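Local coordinates for periplasmic binding protein (Mycobacterium smegmatis, PDB 4MDY) that probably captures an iron-bearing solute outside the cell membrane and delivers it to an ABC transporter, as a solute-binding protein of family 8, at residues 233-236 with 237-241. Residues are numbered along the deposited sequence; the frame is centred on the assembly and turned at random.
Sequences TTES and DQDRD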
loop_
_atom_site.group_PDB
_atom_site.type_symbol
_atom_site.label_atom_id
_atom_site.label_comp_id
_atom_site.label_asym_id
_atom_site.label_seq_id
_atom_site.Cartn_x
_atom_site.Cartn_y
_atom_site.Cartn_z
ATOM N N THR A 233 -12.502 1.560 5.008
ATOM C CA THR A 233 -11.801 2.086 3.842
ATOM C C THR A 233 -12.744 2.160 2.640
ATOM O O THR A 233 -12.526 1.532 1.598
ATOM C CB THR A 233 -10.523 1.287 3.530
ATOM O OG1 THR A 233 -10.843 -0.092 3.316
ATOM C CG2 THR A 233 -9.534 1.424 4.701
ATOM N N THR A 234 -13.807 2.936 2.821
ATOM C CA THR A 234 -14.760 3.232 1.762
ATOM C C THR A 234 -14.094 4.045 0.656
ATOM O O THR A 234 -13.164 4.809 0.920
ATOM C CB THR A 234 -15.969 4.023 2.308
ATOM O OG1 THR A 234 -15.516 5.112 3.124
ATOM C CG2 THR A 234 -16.867 3.124 3.129
ATOM N N GLU A 235 -14.589 3.875 -0.572
ATOM C CA GLU A 235 -14.089 4.592 -1.739
ATOM C C GLU A 235 -15.177 5.469 -2.369
ATOM O O GLU A 235 -14.943 6.104 -3.395
ATOM C CB GLU A 235 -13.562 3.600 -2.776
ATOM C CG GLU A 235 -12.434 2.717 -2.257
ATOM C CD GLU A 235 -11.942 1.711 -3.281
ATOM O OE1 GLU A 235 -12.047 1.988 -4.498
ATOM O OE2 GLU A 235 -11.444 0.641 -2.864
ATOM N N SER A 236 -16.359 5.506 -1.755
ATOM C CA SER A 236 -17.438 6.385 -2.213
ATOM C C SER A 236 -18.520 6.553 -1.155
ATOM O O SER A 236 -18.558 5.828 -0.153
ATOM C CB SER A 236 -18.069 5.851 -3.500
ATOM O OG SER A 236 -18.734 4.619 -3.279
ATOM N N ASP A 237 -19.394 7.525 -1.395
ATOM C CA ASP A 237 -20.604 7.702 -0.606
ATOM C C ASP A 237 -21.481 6.467 -0.748
ATOM O O ASP A 237 -22.100 6.034 0.222
ATOM C CB ASP A 237 -21.384 8.931 -1.082
ATOM C CG ASP A 237 -20.654 10.238 -0.813
ATOM O OD1 ASP A 237 -19.922 10.330 0.199
ATOM O OD2 ASP A 237 -20.825 11.179 -1.619
ATOM N N GLN A 238 -21.528 5.911 -1.961
ATOM C CA GLN A 238 -22.262 4.671 -2.219
ATOM C C GLN A 238 -21.821 3.600 -1.228
ATOM O O GLN A 238 -22.662 2.958 -0.604
ATOM C CB GLN A 238 -22.059 4.174 -3.661
ATOM C CG GLN A 238 -22.913 2.961 -4.041
ATOM C CD GLN A 238 -22.754 2.535 -5.500
ATOM O OE1 GLN A 238 -22.354 1.404 -5.790
ATOM N NE2 GLN A 238 -23.065 3.438 -6.422
ATOM N N ASP A 239 -20.506 3.433 -1.078
ATOM C CA ASP A 239 -19.955 2.437 -0.146
ATOM C C ASP A 239 -20.383 2.698 1.299
ATOM O O ASP A 239 -20.775 1.765 2.012
ATOM C CB ASP A 239 -18.417 2.405 -0.199
ATOM C CG ASP A 239 -17.869 1.771 -1.473
ATOM O OD1 ASP A 239 -18.650 1.172 -2.232
ATOM O OD2 ASP A 239 -16.638 1.860 -1.704
ATOM N N ARG A 240 -20.297 3.953 1.737
ATOM C CA ARG A 240 -20.594 4.284 3.138
ATOM C C ARG A 240 -22.054 4.030 3.454
ATOM O O ARG A 240 -22.390 3.462 4.495
ATOM C CB ARG A 240 -20.279 5.746 3.465
ATOM C CG ARG A 240 -20.886 6.208 4.792
ATOM C CD ARG A 240 -20.777 7.702 4.984
ATOM N NE ARG A 240 -21.597 8.403 4.006
ATOM C CZ ARG A 240 -21.493 9.699 3.721
ATOM N NH1 ARG A 240 -20.603 10.463 4.349
ATOM N NH2 ARG A 240 -22.288 10.234 2.804
ATOM N N ASP A 241 -22.920 4.483 2.560
ATOM C CA ASP A 241 -24.355 4.381 2.788
ATOM C C ASP A 241 -24.816 2.920 2.750
ATOM O O ASP A 241 -25.728 2.542 3.483
ATOM C CB ASP A 241 -25.116 5.269 1.798
ATOM C CG ASP A 241 -24.763 6.757 1.948
ATOM O OD1 ASP A 241 -24.394 7.199 3.061
ATOM O OD2 ASP A 241 -24.845 7.495 0.949
#
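Ser236 is the N-cap of helix 237-244, which starts just after strand 229-233 of the parallel sheet in one lobe of this solute-binding protein. Its OG accepts a fairly straight bond from Asp239 N at 3.1 Å. Chi1 of 66° puts this oxygen between the backbone N and the carbonyl carbon of Ser236, folded back over the first turn, where Gln238 CB also packs against it. The carbonyl of the same serine opens the helical bonding pattern, taking Arg240 N at 3.2 Å.

Asp239 answers from within the first turn. With CG beside its own backbone N and opposite its carbonyl carbon (chi1 -72°), its carboxylate reaches back along the loop, and OD2 accepts from Glu235 N at 3.1 Å. The donor meets the anti side of that oxygen and lies 15° out of the carboxylate plane. Side chain and backbone are thus tied in both directions across the helix start, although the return bond falls on the residue before the N-cap and not on Ser236 itself. Beside it the side chains of Thr234 and Asp239 run past one another in opposite senses, CG2 of Thr234 lying 3.7 Å from Asp239 CB; the threonine also packs on Phe262 of strand 260-262.

On the outer side of the turn, Arg240 NE bonds to Asp241 OD1 at 3.2 Å, approaching from above the carboxylate plane. Arg240 NH2 pairs with Asp237 OD1 through charge alone, since that oxygen sits well out of the guanidinium plane. The carboxylates of Asp237 and Asp239, both in the first turn, would be expected to interact favourably with the positive end of the helix dipole, while Arg240 probably balances the charges of Asp237 and Asp241, the two carboxylates it pairs with.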